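Local coordinates for protein fibrinogen alpha subunit (PDB 1M1J) that probably yields, after thrombin cleavage, monomers that polymerise with the beta and gamma chains into the insoluble fibrin matrix of blood clots, at residues D154-I159 with D171-K176. Residues are numbered along the deposited sequence; the frame is centred on the assembly and turned at random.
Sequences DIDIKI and DYQVDK
Asp156 has CG anti to its backbone N (chi1 173°), and Tyr172 likewise carries CG anti to its own N (chi1 178°); both CG atoms are thereby carried into the space between the helix and the returning chain. Asp156 OD2 lies at the edge of the ring, near its plane, 3.7 Å from Tyr172 CD2. The same oxygen lies 3.0 Å from Tyr172 O, two acceptors that are not hydrogen-bonded to each other, while the backbone N of Val174 is 3.4 Å from OD2. Behind the carboxylate, Asp156 CB packs against Val174 CG1 at 3.6 Å, the two side chains crossing at about a right angle. Residues 154-159 belong to the last turns of helix 82-160, the long alpha-chain helix of the three-chain coiled coil of fibrinogen; after it the chain reverses, residues 171-174 run back beside the helix in extended form, and the chain turns at Asp175 and Lys176 before helix 178-191, consistent with the fourth strand that the folded-back alpha chain adds to the coiled coil. Asp156 OD1 makes a salt bridge with Arg160 NH1, one turn further along, so that the carboxylate has its cationic partner on its own helix. An alanine at Asp156 would keep CB against Val174 but would probably leave Arg160 without this carboxylate mate and open a gap at the edge of the Tyr172 ring. The ring's far end is held by a hydrogen bond between OH and Glu152, a turn earlier on the same helix. Toward the other end of the contact, Ile159 CD1 comes to 4.5 Å from Tyr172 CB, a looser apolar touch. An apolar side chain of one other chain packs on Tyr172, and one from a second chain on Ile159.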
# COMPACT_ATOMS: atom_id res chain seq x y z
N ASP D 154 141.94 40.77 37.01
CA ASP D 154 143.22 40.12 36.79
C ASP D 154 144.19 41.11 36.13
O ASP D 154 145.33 41.25 36.55
CB ASP D 154 143.07 38.89 35.89
CG ASP D 154 144.30 37.99 35.90
OD1 ASP D 154 144.61 37.37 34.85
OD2 ASP D 154 144.95 37.87 36.96
N ILE D 155 143.71 41.81 35.11
CA ILE D 155 144.55 42.77 34.42
C ILE D 155 144.91 43.95 35.32
O ILE D 155 146.02 44.46 35.24
CB ILE D 155 143.87 43.28 33.14
CG1 ILE D 155 143.64 42.09 32.20
CG2 ILE D 155 144.74 44.33 32.47
CD1 ILE D 155 142.80 42.41 30.97
N ASP D 156 143.97 44.38 36.16
CA ASP D 156 144.24 45.50 37.06
C ASP D 156 145.42 45.16 37.95
O ASP D 156 146.34 45.95 38.14
CB ASP D 156 143.01 45.79 37.93
CG ASP D 156 143.27 46.85 39.00
OD1 ASP D 156 144.02 46.56 39.95
OD2 ASP D 156 142.74 47.97 38.89
N ILE D 157 145.39 43.95 38.49
CA ILE D 157 146.44 43.47 39.37
C ILE D 157 147.75 43.33 38.62
O ILE D 157 148.80 43.76 39.10
CB ILE D 157 146.02 42.12 39.98
CG1 ILE D 157 144.93 42.36 41.03
CG2 ILE D 157 147.21 41.40 40.60
CD1 ILE D 157 144.35 41.08 41.62
N LYS D 158 147.70 42.73 37.43
CA LYS D 158 148.91 42.53 36.66
C LYS D 158 149.53 43.82 36.09
O LYS D 158 150.75 43.92 35.99
CB LYS D 158 148.66 41.51 35.54
CG LYS D 158 148.39 40.10 36.08
CD LYS D 158 148.20 39.11 34.96
CE LYS D 158 147.99 37.69 35.48
NZ LYS D 158 147.89 36.70 34.36
N ILE D 159 148.70 44.80 35.73
CA ILE D 159 149.25 46.05 35.22
C ILE D 159 149.97 46.75 36.36
O ILE D 159 151.08 47.25 36.19
CB ILE D 159 148.16 47.01 34.69
CG1 ILE D 159 147.77 46.64 33.26
CG2 ILE D 159 148.68 48.45 34.67
CD1 ILE D 159 146.58 47.44 32.74
N ASP D 171 147.99 54.11 35.77
CA ASP D 171 147.02 53.90 36.83
C ASP D 171 145.69 53.44 36.24
O ASP D 171 145.01 54.19 35.55
CB ASP D 171 146.82 55.19 37.64
CG ASP D 171 146.04 54.96 38.93
OD1 ASP D 171 146.23 53.91 39.58
OD2 ASP D 171 145.25 55.85 39.31
N TYR D 172 145.35 52.18 36.46
CA TYR D 172 144.09 51.67 35.98
C TYR D 172 143.33 51.24 37.22
O TYR D 172 143.90 50.60 38.12
CB TYR D 172 144.26 50.46 35.05
CG TYR D 172 142.93 49.91 34.60
CD1 TYR D 172 142.25 50.46 33.51
CD2 TYR D 172 142.30 48.88 35.31
CE1 TYR D 172 140.98 50.00 33.13
CE2 TYR D 172 141.03 48.41 34.95
CZ TYR D 172 140.37 48.97 33.86
OH TYR D 172 139.12 48.51 33.51
N GLN D 173 142.06 51.60 37.29
CA GLN D 173 141.25 51.27 38.45
C GLN D 173 139.98 50.56 37.99
O GLN D 173 139.30 51.04 37.08
CB GLN D 173 140.92 52.56 39.20
CG GLN D 173 140.87 52.42 40.71
CD GLN D 173 142.18 51.94 41.28
OE1 GLN D 173 143.21 52.62 41.20
NE2 GLN D 173 142.17 50.75 41.87
N VAL D 174 139.66 49.43 38.61
CA VAL D 174 138.45 48.67 38.27
C VAL D 174 137.22 49.43 38.74
O VAL D 174 137.18 49.90 39.87
CB VAL D 174 138.43 47.28 38.93
CG1 VAL D 174 139.46 46.38 38.28
CG2 VAL D 174 138.72 47.41 40.42
N ASP D 175 136.22 49.54 37.87
CA ASP D 175 134.99 50.24 38.20
C ASP D 175 134.23 49.60 39.38
O ASP D 175 133.67 50.32 40.22
CB ASP D 175 134.07 50.31 36.98
CG ASP D 175 132.93 51.30 37.15
OD1 ASP D 175 132.21 51.22 38.17
OD2 ASP D 175 132.76 52.17 36.26
N LYS D 176 134.22 48.27 39.43
CA LYS D 176 133.54 47.52 40.50
C LYS D 176 132.04 47.77 40.56
O LYS D 176 131.35 47.20 41.41
CB LYS D 176 134.15 47.84 41.87
CG LYS D 176 135.17 46.83 42.36
CD LYS D 176 135.71 47.19 43.74
CE LYS D 176 136.79 46.23 44.19
NZ LYS D 176 137.35 46.59 45.53